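Local coordinates for TetR/AcrR family transcriptional regulator (Bradyrhizobium diazoefficiens, PDB 6G8G), which is a flavonoid-responsive TetR-family regulator that binds genistein and probably represses transcription by binding DNA, at residues S94-D99 / A147-E152. Sequence-based numbering, arbitrary orientation.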
loop_
_atom_site.group_PDB
_atom_site.type_symbol
_atom_site.label_atom_id
_atom_site.label_comp_id
_atom_site.label_asym_id
_atom_site.label_seq_id
_atom_site.Cartn_x
_atom_site.Cartn_y
_atom_site.Cartn_z
ATOM N N SER A 94 -19.605 8.536 15.802
ATOM C CA SER A 94 -18.406 7.774 16.132
ATOM C C SER A 94 -18.587 6.258 15.961
ATOM O O SER A 94 -17.757 5.603 15.362
ATOM C CB SER A 94 -17.960 8.083 17.559
ATOM O OG SER A 94 -17.159 9.244 17.595
ATOM N N GLU A 95 -19.666 5.706 16.497
ATOM C CA GLU A 95 -19.843 4.256 16.471
ATOM C C GLU A 95 -20.029 3.763 15.071
ATOM O O GLU A 95 -19.642 2.656 14.738
ATOM C CB GLU A 95 -21.001 3.823 17.344
ATOM C CG GLU A 95 -20.732 4.049 18.810
ATOM C CD GLU A 95 -21.388 5.327 19.371
ATOM O OE1 GLU A 95 -21.436 6.374 18.678
ATOM O OE2 GLU A 95 -21.893 5.270 20.515
ATOM N N ALA A 96 -20.629 4.588 14.237
ATOM C CA ALA A 96 -20.862 4.195 12.868
ATOM C C ALA A 96 -19.541 4.122 12.093
ATOM O O ALA A 96 -19.278 3.146 11.368
ATOM C CB ALA A 96 -21.805 5.165 12.218
ATOM N N LEU A 97 -18.716 5.147 12.260
ATOM C CA LEU A 97 -17.427 5.162 11.627
ATOM C C LEU A 97 -16.555 4.070 12.201
ATOM O O LEU A 97 -15.794 3.419 11.478
ATOM C CB LEU A 97 -16.760 6.524 11.814
ATOM C CG LEU A 97 -17.444 7.652 11.047
ATOM C CD1 LEU A 97 -16.931 9.005 11.481
ATOM C CD2 LEU A 97 -17.270 7.504 9.548
ATOM N N ARG A 98 -16.638 3.899 13.502
ATOM C CA ARG A 98 -15.780 2.977 14.178
ATOM C C ARG A 98 -16.101 1.621 13.629
ATOM O O ARG A 98 -15.208 0.829 13.331
ATOM C CB ARG A 98 -15.970 3.088 15.694
ATOM C CG ARG A 98 -15.125 2.124 16.484
ATOM C CD ARG A 98 -15.193 2.262 18.010
ATOM N NE ARG A 98 -14.819 3.593 18.463
ATOM C CZ ARG A 98 -15.651 4.498 18.957
ATOM N NH1 ARG A 98 -16.958 4.233 19.094
ATOM N NH2 ARG A 98 -15.158 5.672 19.324
ATOM N N ASP A 99 -17.378 1.354 13.410
ATOM C CA ASP A 99 -17.785 0.032 12.920
ATOM C C ASP A 99 -17.330 -0.184 11.450
ATOM O O ASP A 99 -16.845 -1.244 11.073
ATOM C CB ASP A 99 -19.295 -0.138 13.095
ATOM C CG ASP A 99 -19.801 -1.503 12.615
ATOM O OD1 ASP A 99 -19.114 -2.528 12.867
ATOM O OD2 ASP A 99 -20.871 -1.556 11.961
ATOM N N ALA A 147 -18.368 7.693 1.381
ATOM C CA ALA A 147 -18.629 9.061 0.991
ATOM C C ALA A 147 -20.112 9.332 1.100
ATOM O O ALA A 147 -20.510 10.377 1.592
ATOM C CB ALA A 147 -18.119 9.326 -0.412
ATOM N N GLN A 148 -20.946 8.385 0.716
ATOM C CA GLN A 148 -22.375 8.638 0.817
ATOM C C GLN A 148 -22.801 8.781 2.265
ATOM O O GLN A 148 -23.589 9.656 2.616
ATOM C CB GLN A 148 -23.177 7.535 0.137
ATOM C CG GLN A 148 -22.884 7.435 -1.358
ATOM C CD GLN A 148 -23.638 6.309 -2.023
ATOM O OE1 GLN A 148 -24.834 6.153 -1.815
ATOM N NE2 GLN A 148 -22.939 5.510 -2.824
ATOM N N PHE A 149 -22.242 7.989 3.146
ATOM C CA PHE A 149 -22.510 8.219 4.571
ATOM C C PHE A 149 -22.018 9.596 5.026
ATOM O O PHE A 149 -22.678 10.260 5.812
ATOM C CB PHE A 149 -21.864 7.146 5.427
ATOM C CG PHE A 149 -21.921 7.440 6.875
ATOM C CD1 PHE A 149 -23.117 7.352 7.579
ATOM C CD2 PHE A 149 -20.785 7.862 7.552
ATOM C CE1 PHE A 149 -23.165 7.630 8.952
ATOM C CE2 PHE A 149 -20.825 8.141 8.916
ATOM C CZ PHE A 149 -22.010 8.016 9.615
ATOM N N LEU A 150 -20.842 10.016 4.571
ATOM C CA LEU A 150 -20.331 11.295 5.014
ATOM C C LEU A 150 -21.197 12.444 4.493
ATOM O O LEU A 150 -21.289 13.455 5.158
ATOM C CB LEU A 150 -18.862 11.483 4.644
ATOM C CG LEU A 150 -17.866 10.487 5.269
ATOM C CD1 LEU A 150 -16.435 10.811 4.849
ATOM C CD2 LEU A 150 -17.962 10.442 6.779
ATOM N N GLU A 151 -21.841 12.299 3.337
ATOM C CA GLU A 151 -22.763 13.346 2.866
ATOM C C GLU A 151 -23.906 13.541 3.829
ATOM O O GLU A 151 -24.321 14.672 4.079
ATOM C CB GLU A 151 -23.376 13.011 1.525
ATOM C CG GLU A 151 -22.401 12.997 0.369
ATOM C CD GLU A 151 -23.030 13.504 -0.918
ATOM O OE1 GLU A 151 -23.173 12.687 -1.879
ATOM O OE2 GLU A 151 -23.380 14.720 -0.951
ATOM N N GLU A 152 -24.417 12.433 4.360
ATOM C CA GLU A 152 -25.525 12.479 5.313
ATOM C C GLU A 152 -25.089 13.181 6.577
ATOM O O GLU A 152 -25.793 14.032 7.092
ATOM C CB GLU A 152 -25.989 11.083 5.708
ATOM C CG GLU A 152 -26.627 10.244 4.613
ATOM C CD GLU A 152 -27.706 11.038 3.866
ATOM O OE1 GLU A 152 -28.798 11.366 4.419
ATOM O OE2 GLU A 152 -27.419 11.390 2.702
#
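F149 reaches from its helix towards A96 and L97 and bridges most of the space between two nearly antiparallel helices, whose local axes make an angle of 174° and come within 12.1 Å of each other at the closest. With CG anti to the backbone N (chi1 171°), the ring extends outwards, and its far end does the touching. CZ of F149 meets the methyl CB of A96 at 3.9 Å, while CE2 of F149 lies 3.7 Å from CD2 of L97. Both methyls come at the ring on a slant. L97 keeps CG beside its own backbone N (chi1 -69°), which lets CD2 come closer to the opposite helix than its CB direction suggests. CD2 of L97 also meets CD2 of L150, methyl to methyl at 4.1 Å. All four residues are buried, and the contact is wholly apolar. Were F149 cut back to an alanine, a gap would probably open between the helices, leaving A96 without its ring partner and L97 with L150 alone across this contact. P87, in a loop, also touches F149. Helix 164-176 touches both sides, F171 against L97 and A167 against L150, while L203 of helix 192-210 packs on L97, all within the C-terminal helical domain.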